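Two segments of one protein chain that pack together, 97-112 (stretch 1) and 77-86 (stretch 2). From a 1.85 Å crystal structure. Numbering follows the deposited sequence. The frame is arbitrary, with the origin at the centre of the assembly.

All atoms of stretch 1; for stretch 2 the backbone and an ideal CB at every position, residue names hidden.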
# COMPACT_ATOMS: atom_id res chain seq x y z
N GLU A 97 2.94 11.86 0.90
CA GLU A 97 4.18 11.12 0.78
C GLU A 97 4.03 9.60 0.75
O GLU A 97 4.70 8.93 -0.03
CB GLU A 97 5.11 11.49 1.96
CG GLU A 97 5.61 12.94 1.82
CD GLU A 97 4.56 14.03 2.12
OE1 GLU A 97 3.62 13.81 2.93
OE2 GLU A 97 4.72 15.14 1.56
N ILE A 98 3.09 9.08 1.55
CA ILE A 98 2.78 7.65 1.51
C ILE A 98 2.08 7.27 0.17
O ILE A 98 2.41 6.25 -0.45
CB ILE A 98 1.94 7.24 2.73
CG1 ILE A 98 2.84 7.03 3.94
CG2 ILE A 98 1.10 5.86 2.40
CD1 ILE A 98 2.10 7.13 5.22
N GLN A 99 1.14 8.10 -0.27
CA GLN A 99 0.45 7.80 -1.53
C GLN A 99 1.43 7.77 -2.68
O GLN A 99 1.48 6.83 -3.43
CB GLN A 99 -0.62 8.84 -1.84
CG GLN A 99 -1.76 8.98 -0.80
CD GLN A 99 -2.72 10.09 -1.17
OE1 GLN A 99 -3.06 10.25 -2.34
NE2 GLN A 99 -3.19 10.86 -0.19
N LYS A 100 2.24 8.82 -2.78
CA LYS A 100 3.14 8.94 -3.91
C LYS A 100 4.23 7.86 -3.89
O LYS A 100 4.56 7.26 -4.93
CB LYS A 100 3.78 10.32 -3.89
CG LYS A 100 4.50 10.53 -5.17
CD LYS A 100 5.36 11.79 -5.11
CE LYS A 100 5.86 12.07 -6.52
NZ LYS A 100 6.39 13.45 -6.56
N SER A 101 4.77 7.57 -2.71
CA SER A 101 5.79 6.53 -2.62
C SER A 101 5.25 5.17 -2.97
O SER A 101 5.90 4.38 -3.66
CB SER A 101 6.39 6.44 -1.22
OG SER A 101 7.06 7.66 -0.95
N LEU A 102 4.08 4.85 -2.42
CA LEU A 102 3.50 3.53 -2.77
C LEU A 102 3.08 3.39 -4.22
O LEU A 102 3.31 2.34 -4.86
CB LEU A 102 2.35 3.18 -1.82
CG LEU A 102 2.73 2.97 -0.35
CD1 LEU A 102 1.45 2.62 0.46
CD2 LEU A 102 3.72 1.87 -0.21
N PHE A 103 2.48 4.43 -4.78
CA PHE A 103 2.06 4.35 -6.17
C PHE A 103 3.30 4.30 -7.09
O PHE A 103 3.31 3.61 -8.08
CB PHE A 103 1.10 5.51 -6.52
CG PHE A 103 -0.37 5.17 -6.32
CD1 PHE A 103 -1.10 5.76 -5.29
CD2 PHE A 103 -1.00 4.29 -7.19
CE1 PHE A 103 -2.49 5.45 -5.12
CE2 PHE A 103 -2.38 3.99 -7.01
CZ PHE A 103 -3.09 4.56 -5.99
N ALA A 104 4.38 4.98 -6.74
CA ALA A 104 5.55 4.87 -7.59
C ALA A 104 6.14 3.47 -7.56
O ALA A 104 6.58 2.92 -8.59
CB ALA A 104 6.64 5.95 -7.17
N ALA A 105 6.15 2.86 -6.38
CA ALA A 105 6.59 1.48 -6.25
C ALA A 105 5.68 0.50 -6.97
O ALA A 105 6.19 -0.43 -7.57
CB ALA A 105 6.75 1.11 -4.74
N LEU A 106 4.37 0.70 -6.95
CA LEU A 106 3.43 -0.20 -7.64
C LEU A 106 3.55 -0.07 -9.17
O LEU A 106 3.21 -1.00 -9.91
CB LEU A 106 1.99 0.12 -7.29
CG LEU A 106 1.49 -0.19 -5.86
CD1 LEU A 106 0.22 0.54 -5.59
CD2 LEU A 106 1.31 -1.73 -5.72
N ASN A 107 4.06 1.07 -9.63
CA ASN A 107 4.15 1.34 -11.06
C ASN A 107 5.09 0.36 -11.75
O ASN A 107 4.95 0.08 -12.94
CB ASN A 107 4.58 2.78 -11.29
CG ASN A 107 4.63 3.13 -12.74
OD1 ASN A 107 5.69 3.31 -13.29
ND2 ASN A 107 3.51 3.07 -13.38
N ASP A 108 6.02 -0.19 -10.98
CA ASP A 108 7.04 -1.10 -11.46
C ASP A 108 6.76 -2.62 -11.24
O ASP A 108 7.54 -3.46 -11.69
CB ASP A 108 8.36 -0.77 -10.74
CG ASP A 108 8.90 0.62 -11.08
OD1 ASP A 108 8.92 0.99 -12.28
OD2 ASP A 108 9.32 1.33 -10.13
N LEU A 109 5.68 -2.96 -10.54
CA LEU A 109 5.37 -4.34 -10.19
C LEU A 109 4.46 -4.96 -11.21
O LEU A 109 3.52 -4.31 -11.65
CB LEU A 109 4.61 -4.36 -8.86
CG LEU A 109 5.20 -4.85 -7.56
CD1 LEU A 109 4.05 -4.97 -6.55
CD2 LEU A 109 5.93 -6.22 -7.69
N PRO A 110 4.74 -6.22 -11.62
CA PRO A 110 3.86 -6.86 -12.60
C PRO A 110 2.48 -7.34 -12.07
O PRO A 110 2.15 -8.54 -12.14
CB PRO A 110 4.72 -8.01 -13.15
CG PRO A 110 5.69 -8.31 -12.04
CD PRO A 110 5.93 -7.04 -11.31
N VAL A 111 1.68 -6.41 -11.55
CA VAL A 111 0.37 -6.77 -10.96
C VAL A 111 -0.65 -7.29 -11.99
O VAL A 111 -0.81 -6.72 -13.07
CB VAL A 111 -0.18 -5.54 -10.23
CG1 VAL A 111 -1.52 -5.85 -9.56
CG2 VAL A 111 0.85 -5.04 -9.22
N LYS A 112 -1.40 -8.31 -11.60
CA LYS A 112 -2.46 -8.86 -12.45
C LYS A 112 -3.80 -8.82 -11.72
O LYS A 112 -3.86 -8.57 -10.52
CB LYS A 112 -2.15 -10.31 -12.83
CG LYS A 112 -0.80 -10.55 -13.50
CD LYS A 112 -0.66 -9.67 -14.75
CE LYS A 112 0.64 -9.94 -15.51
NZ LYS A 112 0.61 -9.10 -16.72
N UNK A 77 1.66 -9.53 -0.27
CA UNK A 77 2.09 -8.30 0.34
C UNK A 77 1.24 -7.09 -0.11
O UNK A 77 1.07 -6.12 0.62
CB UNK A 77 3.57 -8.06 0.01
N UNK A 78 0.68 -7.16 -1.30
CA UNK A 78 -0.20 -6.04 -1.75
C UNK A 78 -1.40 -5.80 -0.84
O UNK A 78 -1.97 -4.74 -0.81
CB UNK A 78 -0.71 -6.32 -3.17
N UNK A 79 -1.75 -6.80 -0.05
CA UNK A 79 -2.81 -6.59 0.94
C UNK A 79 -2.43 -5.52 1.94
O UNK A 79 -3.23 -4.69 2.33
CB UNK A 79 -3.12 -7.89 1.67
N UNK A 80 -1.22 -5.63 2.44
CA UNK A 80 -0.71 -4.61 3.37
C UNK A 80 -0.53 -3.24 2.71
O UNK A 80 -0.75 -2.25 3.35
CB UNK A 80 0.63 -5.07 3.96
N UNK A 81 -0.09 -3.22 1.45
CA UNK A 81 -0.02 -1.95 0.67
C UNK A 81 -1.38 -1.35 0.56
O UNK A 81 -1.59 -0.16 0.78
CB UNK A 81 0.56 -2.17 -0.73
N UNK A 82 -2.37 -2.19 0.28
CA UNK A 82 -3.70 -1.70 0.18
C UNK A 82 -4.18 -1.13 1.49
O UNK A 82 -4.89 -0.12 1.50
CB UNK A 82 -4.64 -2.81 -0.30
N UNK A 83 -3.84 -1.78 2.60
CA UNK A 83 -4.27 -1.23 3.92
C UNK A 83 -3.66 0.17 4.19
O UNK A 83 -4.32 1.06 4.74
CB UNK A 83 -3.86 -2.19 5.04
N UNK A 84 -2.39 0.36 3.82
CA UNK A 84 -1.83 1.71 3.91
C UNK A 84 -2.56 2.76 3.06
O UNK A 84 -2.72 3.89 3.50
CB UNK A 84 -0.36 1.67 3.49
N UNK A 85 -3.05 2.39 1.88
CA UNK A 85 -3.62 3.37 0.94
C UNK A 85 -5.09 3.61 1.22
O UNK A 85 -5.63 4.65 0.86
CB UNK A 85 -3.44 2.90 -0.50
N UNK A 86 -5.76 2.62 1.80
CA UNK A 86 -7.22 2.70 1.83
C UNK A 86 -7.74 3.84 2.67
O UNK A 86 -7.14 4.22 3.70
CB UNK A 86 -7.80 1.39 2.35

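The two helices run nearly antiparallel, with 152° between their N-to-C directions and axes 10.5 Å apart at closest approach. Stretch 1 offers an apolar strip of Ile 98, Leu 102, Phe 103 and Leu 106, continued beyond the helix by Leu 109 and Val 111.

At position 77, nothing of stretch 1 lies within 5.5 Å of the ideal CB, so this contact imposes little. The residue is Leu 77, which does not touch stretch 1.

Position 78 points toward stretch 1, but no atom of stretch 1 lies within 5.5 Å of its ideal CB. Beyond that gap lie the methyls of Leu 106, Leu 109 and Val 111, so a long apolar side chain such as leucine, isoleucine or methionine would suit, whereas alanine would fall short. Leu 78 spans the gap with an m, t rotamer: its CD2 lies 3.5 Å from Leu 106 CD2 and 3.8 Å from Leu 109 CD1, while its CD1 reaches to 3.9 Å from Val 111 CG2.

Positions 79 and 80 are out of reach, and stretch 1 leaves their choice open; they are Gln 79 and Ser 80.

Position 81 points toward stretch 1, its ideal CB 5.0 Å from Leu 102 CD1 and 5.1 Å from Leu 106 CD2. Valine or isoleucine would fill this space; alanine would be tolerated but would leave the gap open. In Val 81, CG1 lies 4.2 Å from both Leu 102 CD1 and Leu 106 CD1, bridging successive turns of the facing helix.

Position 82 points away, which would permit a polar or charged residue. Arg 82 turns to its own stretch. Position 83 is out of reach and is occupied by Ile 83.

Position 84 points toward stretch 1, its ideal CB 3.7 Å from Leu 102 CD1 and 4.6 Å from Ile 98 CG2. Apolar residues, aliphatic or aromatic, would suit, provided the bulk beyond CB is steered past Leu 102. Trp 84 packs its CB 3.7 Å from Leu 102 CD1, and its ring passes Ile 98, with CE3 4.4 Å from Ile 98 CG2.

Position 85 starts sideways, yet a hollow among Gln 99, Leu 102, Phe 103 and Leu 106 lies within reach of a long apolar chain, such as leucine or methionine. Leu 85 is the knob in this hole: CG lies 3.8 Å from Leu 102 CD1, CD2 4.0 Å from Gln 99 CA and 4.2 Å from Phe 103 CE1, and CD1 4.2 Å from Leu 106 CD1.

Position 86 leaves helical geometry and is out of reach; Glu 86 forms a salt bridge, its OE1 3.1 Å from Arg 82 NH2.

Stretch 2, residues 77-86: LLQSVRIWLE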
# COMPACT_ATOMS: atom_id res chain seq x y z
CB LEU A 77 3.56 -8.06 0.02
CG LEU A 77 4.25 -6.88 0.73
CD1 LEU A 77 4.28 -7.02 2.24
CD2 LEU A 77 5.69 -6.68 0.19
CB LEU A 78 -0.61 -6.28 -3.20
CG LEU A 78 0.47 -6.19 -4.26
CD1 LEU A 78 -0.14 -6.34 -5.70
CD2 LEU A 78 1.19 -4.87 -4.08
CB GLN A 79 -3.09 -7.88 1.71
CG GLN A 79 -4.48 -7.78 2.39
CD GLN A 79 -4.79 -9.04 3.17
OE1 GLN A 79 -5.85 -9.66 3.00
NE2 GLN A 79 -3.83 -9.46 3.98
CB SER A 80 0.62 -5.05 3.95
OG SER A 80 0.46 -6.20 4.78
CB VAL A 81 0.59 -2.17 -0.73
CG1 VAL A 81 0.52 -0.87 -1.61
CG2 VAL A 81 2.01 -2.70 -0.58
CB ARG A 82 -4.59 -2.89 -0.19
CG ARG A 82 -6.04 -2.55 -0.22
CD ARG A 82 -6.75 -3.82 0.20
NE ARG A 82 -7.24 -3.67 1.51
CZ ARG A 82 -7.61 -4.62 2.37
NH1 ARG A 82 -7.52 -5.93 2.17
NH2 ARG A 82 -8.08 -4.16 3.51
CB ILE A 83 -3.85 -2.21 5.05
CG1 ILE A 83 -4.80 -3.40 5.03
CG2 ILE A 83 -3.99 -1.57 6.46
CD1 ILE A 83 -4.22 -4.62 5.81
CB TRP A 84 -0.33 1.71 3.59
CG TRP A 84 0.50 1.14 4.67
CD1 TRP A 84 0.11 0.25 5.62
CD2 TRP A 84 1.87 1.40 4.89
NE1 TRP A 84 1.18 -0.09 6.41
CE2 TRP A 84 2.27 0.63 6.00
CE3 TRP A 84 2.81 2.23 4.27
CZ2 TRP A 84 3.53 0.65 6.50
CZ3 TRP A 84 4.11 2.24 4.77
CH2 TRP A 84 4.47 1.47 5.86
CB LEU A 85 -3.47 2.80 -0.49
CG LEU A 85 -2.02 2.89 -1.05
CD1 LEU A 85 -1.91 2.15 -2.38
CD2 LEU A 85 -1.62 4.36 -1.18
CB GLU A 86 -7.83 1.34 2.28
CG GLU A 86 -7.88 1.11 3.73
CD GLU A 86 -8.17 -0.37 4.11
OE1 GLU A 86 -8.66 -1.12 3.26
OE2 GLU A 86 -7.92 -0.76 5.28
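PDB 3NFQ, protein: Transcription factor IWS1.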